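PDB 5A29: exopolygalacturonate lyase from Vibrio vulnificus, which probably cleaves pectate-type polysaccharides by beta-elimination, as expected of a manganese-binding family 2 polysaccharide lyase. Local coordinates for residues 92-97 / 104-109; 176-181 / 203-208; 454-459 / 480-485. All blocks are in the same frame, centred on the assembly; numbering follows the deposited sequence.

Interaction 1 (92-97 / 104-109)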
loop_
_atom_site.group_PDB
_atom_site.type_symbol
_atom_site.label_atom_id
_atom_site.label_comp_id
_atom_site.label_asym_id
_atom_site.label_seq_id
_atom_site.Cartn_x
_atom_site.Cartn_y
_atom_site.Cartn_z
ATOM N N ARG A 92 3.710 0.890 -14.132
ATOM C CA ARG A 92 4.661 1.902 -13.779
ATOM C C ARG A 92 6.069 1.556 -14.291
ATOM O O ARG A 92 6.783 2.449 -14.635
ATOM C CB ARG A 92 4.697 2.132 -12.267
ATOM C CG ARG A 92 3.420 2.803 -11.699
ATOM C CD ARG A 92 3.550 2.944 -10.162
ATOM N NE ARG A 92 2.328 3.640 -9.640
ATOM C CZ ARG A 92 1.280 2.968 -9.087
ATOM N NH1 ARG A 92 1.321 1.672 -8.919
ATOM N NH2 ARG A 92 0.199 3.612 -8.631
ATOM N N ALA A 93 6.476 0.276 -14.253
ATOM C CA ALA A 93 7.808 -0.077 -14.801
ATOM C C ALA A 93 7.855 0.148 -16.297
ATOM O O ALA A 93 8.858 0.668 -16.775
ATOM C CB ALA A 93 8.081 -1.562 -14.531
ATOM N N LEU A 94 6.766 -0.178 -17.018
ATOM C CA LEU A 94 6.721 0.048 -18.508
ATOM C C LEU A 94 6.859 1.510 -18.823
ATOM O O LEU A 94 7.641 1.930 -19.715
ATOM C CB LEU A 94 5.451 -0.506 -19.128
ATOM C CG LEU A 94 5.299 -2.022 -19.202
ATOM C CD1 LEU A 94 3.922 -2.396 -19.752
ATOM C CD2 LEU A 94 6.411 -2.676 -20.064
ATOM N N THR A 95 6.079 2.354 -18.146
ATOM C CA THR A 95 6.192 3.779 -18.452
ATOM C C THR A 95 7.545 4.297 -18.014
ATOM O O THR A 95 8.155 5.136 -18.721
ATOM C CB THR A 95 5.023 4.641 -17.797
ATOM O OG1 THR A 95 5.082 4.557 -16.353
ATOM C CG2 THR A 95 3.671 4.285 -18.314
ATOM N N ALA A 96 8.077 3.815 -16.861
ATOM C CA ALA A 96 9.423 4.227 -16.463
ATOM C C ALA A 96 10.499 3.830 -17.532
ATOM O O ALA A 96 11.454 4.600 -17.786
ATOM C CB ALA A 96 9.813 3.654 -15.072
ATOM N N MET A 97 10.358 2.633 -18.087
ATOM C CA MET A 97 11.365 2.134 -19.069
ATOM C C MET A 97 11.325 3.041 -20.321
ATOM O O MET A 97 12.376 3.399 -20.883
ATOM C CB MET A 97 10.981 0.729 -19.505
ATOM C CG MET A 97 12.061 0.093 -20.372
ATOM S SD MET A 97 13.590 -0.239 -19.420
ATOM C CE MET A 97 14.322 -1.495 -20.479
ATOM N N GLN A 104 9.581 4.582 -26.972
ATOM C CA GLN A 104 8.144 4.640 -26.693
ATOM C C GLN A 104 7.410 3.315 -26.680
ATOM O O GLN A 104 6.262 3.240 -26.233
ATOM C CB GLN A 104 7.430 5.697 -27.600
ATOM C CG GLN A 104 7.864 7.143 -27.322
ATOM C CD GLN A 104 7.910 7.470 -25.801
ATOM O OE1 GLN A 104 6.911 7.302 -25.092
ATOM N NE2 GLN A 104 9.088 7.851 -25.291
ATOM N N ARG A 105 8.072 2.240 -27.089
ATOM C CA ARG A 105 7.372 0.979 -27.262
ATOM C C ARG A 105 6.870 0.439 -25.908
ATOM O O ARG A 105 5.866 -0.295 -25.872
ATOM C CB ARG A 105 8.339 -0.067 -27.884
ATOM C CG ARG A 105 9.505 -0.421 -26.944
ATOM C CD ARG A 105 10.645 -1.231 -27.563
ATOM N NE ARG A 105 10.148 -2.552 -27.893
ATOM C CZ ARG A 105 10.176 -3.050 -29.124
ATOM N NH1 ARG A 105 10.735 -2.348 -30.119
ATOM N NH2 ARG A 105 9.669 -4.259 -29.345
ATOM N N TYR A 106 7.626 0.697 -24.832
ATOM C CA TYR A 106 7.172 0.148 -23.521
ATOM C C TYR A 106 5.858 0.792 -23.035
ATOM O O TYR A 106 4.926 0.103 -22.663
ATOM C CB TYR A 106 8.271 0.325 -22.484
ATOM C CG TYR A 106 9.529 -0.402 -22.932
ATOM C CD1 TYR A 106 9.570 -1.804 -22.915
ATOM C CD2 TYR A 106 10.633 0.310 -23.424
ATOM C CE1 TYR A 106 10.722 -2.483 -23.300
ATOM C CE2 TYR A 106 11.796 -0.344 -23.857
ATOM C CZ TYR A 106 11.810 -1.727 -23.821
ATOM O OH TYR A 106 12.944 -2.368 -24.208
ATOM N N GLN A 107 5.860 2.109 -23.008
ATOM C CA GLN A 107 4.644 2.906 -22.664
ATOM C C GLN A 107 3.488 2.560 -23.619
ATOM O O GLN A 107 2.324 2.413 -23.213
ATOM C CB GLN A 107 5.125 4.378 -22.735
ATOM C CG GLN A 107 4.187 5.507 -22.745
ATOM C CD GLN A 107 3.599 5.688 -24.086
ATOM O OE1 GLN A 107 2.524 5.184 -24.305
ATOM N NE2 GLN A 107 4.307 6.352 -25.008
ATOM N N LEU A 108 3.775 2.371 -24.908
ATOM C CA LEU A 108 2.705 2.012 -25.822
ATOM C C LEU A 108 2.094 0.638 -25.568
ATOM O O LEU A 108 0.903 0.439 -25.777
ATOM C CB LEU A 108 3.148 2.128 -27.299
ATOM C CG LEU A 108 3.436 3.553 -27.769
ATOM C CD1 LEU A 108 4.116 3.487 -29.152
ATOM C CD2 LEU A 108 2.140 4.402 -27.770
ATOM N N GLU A 109 2.898 -0.311 -25.108
ATOM C CA GLU A 109 2.390 -1.611 -24.761
ATOM C C GLU A 109 1.552 -1.487 -23.451
ATOM O O GLU A 109 0.528 -2.160 -23.323
ATOM C CB GLU A 109 3.553 -2.609 -24.544
ATOM C CG GLU A 109 3.130 -4.019 -24.109
ATOM C CD GLU A 109 2.250 -4.734 -25.148
ATOM O OE1 GLU A 109 2.044 -4.157 -26.241
ATOM O OE2 GLU A 109 1.730 -5.848 -24.877
#

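Interaction 2 (176-181 / 203-208). With EDO (1,2-ethanediol), chain K; EDO (1,2-ethanediol), chain N.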
loop_
_atom_site.group_PDB
_atom_site.type_symbol
_atom_site.label_atom_id
_atom_site.label_comp_id
_atom_site.label_asym_id
_atom_site.label_seq_id
_atom_site.Cartn_x
_atom_site.Cartn_y
_atom_site.Cartn_z
ATOM N N TYR A 176 -14.923 5.284 -12.838
ATOM C CA TYR A 176 -14.403 4.370 -11.823
ATOM C C TYR A 176 -14.318 5.031 -10.418
ATOM O O TYR A 176 -14.805 4.446 -9.456
ATOM C CB TYR A 176 -13.016 3.780 -12.218
ATOM C CG TYR A 176 -12.512 2.941 -11.077
ATOM C CD1 TYR A 176 -13.086 1.717 -10.820
ATOM C CD2 TYR A 176 -11.540 3.438 -10.207
ATOM C CE1 TYR A 176 -12.718 0.970 -9.740
ATOM C CE2 TYR A 176 -11.156 2.709 -9.082
ATOM C CZ TYR A 176 -11.758 1.499 -8.862
ATOM O OH TYR A 176 -11.372 0.739 -7.816
ATOM N N ILE A 177 -13.639 6.168 -10.314
ATOM C CA ILE A 177 -13.481 6.847 -9.023
ATOM C C ILE A 177 -14.858 7.163 -8.385
ATOM O O ILE A 177 -15.068 6.971 -7.179
ATOM C CB ILE A 177 -12.624 8.117 -9.193
ATOM C CG1 ILE A 177 -11.174 7.705 -9.549
ATOM C CG2 ILE A 177 -12.641 9.034 -7.966
ATOM C CD1 ILE A 177 -10.339 8.906 -9.998
ATOM N N LYS A 178 -15.797 7.666 -9.203
ATOM C CA LYS A 178 -17.181 7.952 -8.709
ATOM C C LYS A 178 -17.900 6.677 -8.290
ATOM O O LYS A 178 -18.550 6.647 -7.254
ATOM C CB LYS A 178 -17.963 8.727 -9.812
ATOM C CG LYS A 178 -17.438 10.150 -9.986
ATOM C CD LYS A 178 -18.286 10.867 -11.091
ATOM C CE LYS A 178 -17.843 12.311 -11.233
ATOM N NZ LYS A 178 -18.621 13.010 -12.298
ATOM N N ALA A 179 -17.669 5.579 -9.009
ATOM C CA ALA A 179 -18.295 4.297 -8.685
ATOM C C ALA A 179 -17.667 3.704 -7.447
ATOM O O ALA A 179 -18.350 3.072 -6.643
ATOM C CB ALA A 179 -18.178 3.299 -9.849
ATOM N N PHE A 180 -16.362 3.937 -7.263
ATOM C CA PHE A 180 -15.640 3.345 -6.085
ATOM C C PHE A 180 -16.273 3.997 -4.808
ATOM O O PHE A 180 -16.652 3.333 -3.855
ATOM C CB PHE A 180 -14.139 3.756 -6.287
ATOM C CG PHE A 180 -13.200 3.336 -5.164
ATOM C CD1 PHE A 180 -13.454 2.226 -4.379
ATOM C CD2 PHE A 180 -12.027 4.035 -4.973
ATOM C CE1 PHE A 180 -12.540 1.792 -3.381
ATOM C CE2 PHE A 180 -11.101 3.656 -3.976
ATOM C CZ PHE A 180 -11.382 2.551 -3.144
ATOM N N TRP A 181 -16.316 5.314 -4.778
ATOM C CA TRP A 181 -16.939 6.021 -3.630
ATOM C C TRP A 181 -18.417 5.573 -3.450
ATOM O O TRP A 181 -18.839 5.229 -2.355
ATOM C CB TRP A 181 -16.816 7.532 -3.794
ATOM C CG TRP A 181 -15.533 8.097 -3.244
ATOM C CD1 TRP A 181 -14.241 7.976 -3.803
ATOM C CD2 TRP A 181 -15.384 8.861 -2.042
ATOM N NE1 TRP A 181 -13.325 8.633 -2.989
ATOM C CE2 TRP A 181 -13.998 9.200 -1.925
ATOM C CE3 TRP A 181 -16.301 9.344 -1.058
ATOM C CZ2 TRP A 181 -13.516 9.973 -0.881
ATOM C CZ3 TRP A 181 -15.820 10.099 -0.008
ATOM C CH2 TRP A 181 -14.439 10.433 0.072
ATOM N N TYR A 203 -24.584 3.349 -10.532
ATOM C CA TYR A 203 -23.692 4.450 -10.779
ATOM C C TYR A 203 -24.394 5.750 -10.466
ATOM O O TYR A 203 -25.564 5.888 -10.775
ATOM C CB TYR A 203 -23.223 4.449 -12.240
ATOM C CG TYR A 203 -22.287 5.601 -12.536
ATOM C CD1 TYR A 203 -20.967 5.585 -12.059
ATOM C CD2 TYR A 203 -22.703 6.719 -13.270
ATOM C CE1 TYR A 203 -20.100 6.656 -12.281
ATOM C CE2 TYR A 203 -21.827 7.795 -13.517
ATOM C CZ TYR A 203 -20.511 7.730 -13.027
ATOM O OH TYR A 203 -19.637 8.791 -13.202
ATOM N N ASP A 204 -23.667 6.728 -9.938
ATOM C CA ASP A 204 -24.205 8.068 -9.744
ATOM C C ASP A 204 -23.180 9.131 -10.092
ATOM O O ASP A 204 -22.180 9.320 -9.371
ATOM C CB ASP A 204 -24.712 8.219 -8.298
ATOM C CG ASP A 204 -25.265 9.622 -7.989
ATOM O OD1 ASP A 204 -25.270 10.553 -8.853
ATOM O OD2 ASP A 204 -25.604 9.808 -6.800
ATOM N N ASP A 205 -23.420 9.803 -11.212
ATOM C CA ASP A 205 -22.497 10.791 -11.709
ATOM C C ASP A 205 -22.344 11.956 -10.740
ATOM O O ASP A 205 -21.361 12.694 -10.803
ATOM C CB ASP A 205 -22.880 11.288 -13.124
ATOM C CG ASP A 205 -21.694 11.783 -13.896
ATOM O OD1 ASP A 205 -20.692 11.023 -14.071
ATOM O OD2 ASP A 205 -21.698 12.974 -14.241
ATOM N N LYS A 206 -23.312 12.124 -9.845
ATOM C CA LYS A 206 -23.287 13.314 -8.976
ATOM C C LYS A 206 -22.945 12.965 -7.535
ATOM O O LYS A 206 -23.160 13.794 -6.632
ATOM C CB LYS A 206 -24.650 14.014 -9.025
ATOM C CG LYS A 206 -25.000 14.352 -10.486
ATOM C CD LYS A 206 -26.313 15.122 -10.637
ATOM C CE LYS A 206 -26.086 16.615 -10.601
ATOM N NZ LYS A 206 -26.088 17.122 -9.187
ATOM N N VAL A 207 -22.372 11.760 -7.343
ATOM C CA VAL A 207 -21.865 11.314 -6.024
ATOM C C VAL A 207 -21.137 12.405 -5.221
ATOM O O VAL A 207 -21.437 12.573 -4.031
ATOM C CB VAL A 207 -21.084 9.971 -6.114
ATOM C CG1 VAL A 207 -19.769 10.150 -6.929
ATOM C CG2 VAL A 207 -20.874 9.336 -4.728
ATOM N N PHE A 208 -20.212 13.174 -5.798
ATOM C CA PHE A 208 -19.412 14.108 -4.980
ATOM C C PHE A 208 -20.139 15.460 -4.765
ATOM O O PHE A 208 -19.618 16.377 -4.117
ATOM C CB PHE A 208 -18.051 14.343 -5.591
ATOM C CG PHE A 208 -17.149 13.131 -5.507
ATOM C CD1 PHE A 208 -16.684 12.695 -4.255
ATOM C CD2 PHE A 208 -16.743 12.454 -6.670
ATOM C CE1 PHE A 208 -15.794 11.605 -4.169
ATOM C CE2 PHE A 208 -15.900 11.315 -6.585
ATOM C CZ PHE A 208 -15.443 10.901 -5.315
HETATM C C1 EDO K . -26.073 12.390 -4.730
HETATM O O1 EDO K . -27.031 11.975 -5.713
HETATM C C2 EDO K . -25.541 13.726 -5.194
HETATM O O2 EDO K . -26.671 14.606 -5.215
HETATM C C1 EDO N . -19.346 18.849 -1.700
HETATM O O1 EDO N . -19.935 18.878 -2.995
HETATM C C2 EDO N . -19.012 20.283 -1.307
HETATM O O2 EDO N . -18.131 20.782 -2.288
HETATM O O HOH W 1 -21.087 6.862 -8.723
#

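Interaction 3 (454-459 / 480-485). With EDO (1,2-ethanediol), chain P.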
loop_
_atom_site.group_PDB
_atom_site.type_symbol
_atom_site.label_atom_id
_atom_site.label_comp_id
_atom_site.label_asym_id
_atom_site.label_seq_id
_atom_site.Cartn_x
_atom_site.Cartn_y
_atom_site.Cartn_z
ATOM N N ALA A 454 26.058 18.160 5.517
ATOM C CA ALA A 454 27.247 17.318 5.727
ATOM C C ALA A 454 27.558 16.499 4.467
ATOM O O ALA A 454 26.705 16.256 3.641
ATOM C CB ALA A 454 27.072 16.382 6.915
ATOM N N LYS A 455 28.798 16.097 4.298
ATOM C CA LYS A 455 29.086 15.110 3.272
ATOM C C LYS A 455 28.996 13.748 4.033
ATOM O O LYS A 455 29.634 13.585 5.061
ATOM C CB LYS A 455 30.481 15.370 2.728
ATOM C CG LYS A 455 30.856 14.545 1.530
ATOM C CD LYS A 455 32.337 14.691 1.233
ATOM C CE LYS A 455 33.101 13.613 1.981
ATOM N NZ LYS A 455 34.449 13.498 1.367
ATOM N N PRO A 456 28.172 12.801 3.549
ATOM C CA PRO A 456 27.926 11.575 4.341
ATOM C C PRO A 456 29.151 10.656 4.254
ATOM O O PRO A 456 29.975 10.889 3.384
ATOM C CB PRO A 456 26.752 10.939 3.622
ATOM C CG PRO A 456 26.866 11.431 2.177
ATOM C CD PRO A 456 27.373 12.842 2.319
ATOM N N THR A 457 29.286 9.703 5.178
ATOM C CA THR A 457 30.277 8.613 5.123
ATOM C C THR A 457 29.474 7.301 5.049
ATOM O O THR A 457 29.027 6.775 6.069
ATOM C CB THR A 457 31.180 8.630 6.386
ATOM O OG1 THR A 457 31.881 9.884 6.405
ATOM C CG2 THR A 457 32.230 7.523 6.327
ATOM N N LEU A 458 29.209 6.837 3.839
ATOM C CA LEU A 458 28.247 5.736 3.634
ATOM C C LEU A 458 28.968 4.397 3.424
ATOM O O LEU A 458 30.117 4.342 2.946
ATOM C CB LEU A 458 27.377 6.011 2.424
ATOM C CG LEU A 458 26.632 7.338 2.520
ATOM C CD1 LEU A 458 25.924 7.657 1.210
ATOM C CD2 LEU A 458 25.687 7.260 3.710
ATOM N N ASN A 459 28.266 3.322 3.740
ATOM C CA ASN A 459 28.788 1.942 3.655
ATOM C C ASN A 459 28.588 1.429 2.230
ATOM O O ASN A 459 27.479 1.037 1.840
ATOM C CB ASN A 459 27.981 1.073 4.622
ATOM C CG ASN A 459 28.468 -0.376 4.694
ATOM O OD1 ASN A 459 29.414 -0.803 3.993
ATOM N ND2 ASN A 459 27.758 -1.154 5.477
ATOM N N THR A 480 20.223 16.574 -0.651
ATOM C CA THR A 480 21.529 17.056 -0.240
ATOM C C THR A 480 22.364 17.417 -1.494
ATOM O O THR A 480 23.372 18.075 -1.384
ATOM C CB THR A 480 22.307 15.970 0.504
ATOM O OG1 THR A 480 22.569 14.862 -0.382
ATOM C CG2 THR A 480 21.570 15.504 1.797
ATOM N N GLN A 481 21.962 16.914 -2.655
ATOM C CA GLN A 481 22.825 16.961 -3.868
ATOM C C GLN A 481 24.237 16.322 -3.686
ATOM O O GLN A 481 25.153 16.655 -4.453
ATOM C CB GLN A 481 22.910 18.413 -4.429
ATOM C CG GLN A 481 21.542 18.983 -4.795
ATOM C CD GLN A 481 20.950 18.308 -6.003
ATOM O OE1 GLN A 481 19.982 17.535 -5.914
ATOM N NE2 GLN A 481 21.549 18.542 -7.128
ATOM N N GLN A 482 24.438 15.438 -2.700
ATOM C CA GLN A 482 25.723 14.833 -2.483
ATOM C C GLN A 482 25.893 13.566 -3.340
ATOM O O GLN A 482 25.140 12.628 -3.183
ATOM C CB GLN A 482 25.951 14.485 -1.010
ATOM C CG GLN A 482 25.998 15.739 -0.105
ATOM C CD GLN A 482 27.221 16.600 -0.399
ATOM O OE1 GLN A 482 27.158 17.796 -0.233
ATOM N NE2 GLN A 482 28.334 15.985 -0.861
ATOM N N PRO A 483 26.826 13.593 -4.298
ATOM C CA PRO A 483 27.028 12.412 -5.161
ATOM C C PRO A 483 27.404 11.135 -4.421
ATOM O O PRO A 483 27.232 10.049 -4.964
ATOM C CB PRO A 483 28.180 12.860 -6.118
ATOM C CG PRO A 483 28.968 13.851 -5.290
ATOM C CD PRO A 483 27.893 14.614 -4.501
ATOM N N GLU A 484 27.947 11.209 -3.230
ATOM C CA GLU A 484 28.073 10.016 -2.429
ATOM C C GLU A 484 26.791 9.141 -2.356
ATOM O O GLU A 484 26.915 7.909 -2.289
ATOM C CB GLU A 484 28.478 10.325 -0.999
ATOM C CG GLU A 484 29.880 10.949 -0.860
ATOM C CD GLU A 484 29.944 12.475 -1.120
ATOM O OE1 GLU A 484 28.946 13.149 -1.513
ATOM O OE2 GLU A 484 31.058 13.014 -0.930
ATOM N N TYR A 485 25.594 9.746 -2.320
ATOM C CA TYR A 485 24.370 8.939 -2.232
ATOM C C TYR A 485 24.168 8.156 -3.527
ATOM O O TYR A 485 23.541 7.089 -3.533
ATOM C CB TYR A 485 23.129 9.827 -2.024
ATOM C CG TYR A 485 23.103 10.273 -0.568
ATOM C CD1 TYR A 485 22.836 9.361 0.447
ATOM C CD2 TYR A 485 23.380 11.611 -0.234
ATOM C CE1 TYR A 485 22.878 9.727 1.785
ATOM C CE2 TYR A 485 23.398 12.021 1.077
ATOM C CZ TYR A 485 23.115 11.065 2.083
ATOM O OH TYR A 485 23.144 11.447 3.381
HETATM C C1 EDO P . 29.880 11.368 8.429
HETATM O O1 EDO P . 30.070 12.185 7.259
HETATM C C2 EDO P . 29.903 12.190 9.716
HETATM O O2 EDO P . 30.036 13.577 9.381
#

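Interaction 1 (92-97 / 104-109)
Met97 lies across one face of the Tyr106 ring and makes the main side-chain contact between helices 88-101 and 105-120, an antiparallel helical hairpin (alpha-alpha hairpin) with a short connection. The two local axes run nearly antiparallel, at 151°, and approach to 7.2 Å. Met97 carries its CG anti to the backbone N (chi1 -173°), which swings the chain out toward the second helix, and CG settles over the ring as a CH-pi donor, 3.5 Å from the ring centroid and 17° off the normal. The bend at chi2 then lifts the sulfur away: Met97 SD stands 5.0 Å from the Tyr106 centroid, still above the same face, a Met-aromatic contact at long range, while CE reaches over the phenol end, 4.1 Å from Tyr106 OH. On the opposite face of the ring lies CG of Arg105, so aliphatic carbon sandwiches the aromatic plane. Leu94 arrives differently, at the edge. Its CD2 comes near the ring plane, 4.3 Å from Tyr106 CB, and its CB packs 3.6 Å from the Tyr106 carbonyl O. Leu94 O lies 3.3 Å from Tyr106 CB. Beside them the CB of Gln107 rests near the backbone of Thr95, while its amide turns back along its own segment and donates through NE2 to Gln104 OE1, at 2.8 Å. Helix 27-46 packs against Leu94, Met97 and Tyr106, and its neighbourhood supplies Arg48, which forms a salt bridge with Glu109. No hydrogen bond joins the two segments directly, though Gln107 N is bonded to Ser98 OG just beyond the first; Thr95 OG1 is bonded to Tyr161, and apolar and CH-pi packing carries the contact between the segments.

Interaction 2 (176-181 / 203-208)
Lys178 of helix 170-184 reaches into a type I beta turn, Asp204 to Val207, whose first residue also makes an Asx turn; the contact seats this long loop on the helix. The tight part lies toward Phe208. Its ring presents an edge to the face of Trp181 in a T-shaped (edge-to-face) pair, planes at 64° and centroids 4.7 Å apart, counting the five-membered indole ring. CE1 of Phe208 stands over the indole and CZ over the pyrrole side, while Ile177 CG2 meets the Phe208 rim near its plane. Helix 234-250 closes round this cluster through Leu247 and Ala244, and Trp181 NE1 is bonded to Leu240 O. Val207 CG1 fills the next space, 3.7 Å from Lys178 CB. The fully extended lysine chain then runs past the Tyr203 hydroxyl to the turn, where NZ donates to Asp205 O at 3.1 Å, in the carbonyl plane and on a lone pair. NZ also forms a salt bridge with Glu174, its strongest partner, and a hydrogen bond to Asn255 O. Between the backbones sits a water that donates to Asp204 O and, weakly, to Lys178 O while accepting from Asp204 N. Ethanediol molecules, probably from the crystallisation liquor, bond to Asp204 OD2 and Phe208 O.

Toward solvent the packing gives way to looser polar links. Asp205 and Lys206 are exposed, and the salt bridge from Lys178 NZ to Asp205 OD1 is weak at 3.4 Å. The Tyr203 hydroxyl, beside Lys178 CD, donates to Asp205 OD1 at 2.6 Å, on the anti lone pair of that oxygen.

Interaction 3 (454-459 / 480-485)
Ala454 opens the contact with its carbonyl, whose O lies 3.8 Å from Gln482 CG, at the loop that leads from helix 467-480 into helix 484-500. Lys455 follows, crossing the Glu484 side chain at about a right angle with CG and CD against OE2; Lys455 CG is 2.9 Å from Glu484 OE2. Its bend at chi3 (91°) leaves NZ 4.1 Å from Glu484 OE2. Pro456 is the centre. Its CG sits over one face of the Tyr485 ring, a CH-pi contact 4.1 Å from the centroid and 29° off the normal, and it also touches Glu484 CB at 3.7 Å; its CD rests on the Gln482 side chain. Thr457 turns away to a bound ethanediol, and its backbone pairs with Ser447 in the two-stranded antiparallel sheet. Leu458 returns to the helix: CD1 lies 3.6 Å from Tyr485 CD1, meeting the ring obliquely. Leu476 and Tyr477 of helix 467-480 also touch this ring. An ST turn brings Gln482 N to Thr480 OG1. Gln482 NE2 donates to Glu484 OE1 at 3.0 Å; the acceptor lies in the Gln482 amide plane, and NE2 meets OE1 on the syn side, tilted out of the carboxylate plane. Gln482 thus holds the carboxylate through OE1, leaving OE2 turned to the lysine chain, with NZ too far for a salt bridge; attachment of this segment to the helix start rests mainly on Pro456 and Leu458 against Tyr485.

How the interactions relate
The three contacts follow one another in series along the chain, each closing before the next opens, and none touches another. Interaction 1 pairs helix 88-101 with its successor 105-120, interaction 2 joins helix 170-184 to the loop that precedes strand 227-228, and interaction 3 sets strand 457-458 beside the start of helix 484-500. Centres of interactions 1 and 2 lie about 29 Å apart, those of 1 and 3 about 31 Å, and those of 2 and 3 about 47 Å, on opposite sides of the chain's centre. All lie away from the manganese site and the tartrate pockets, so they represent separate local packing within a chain in which helix far outweighs strand.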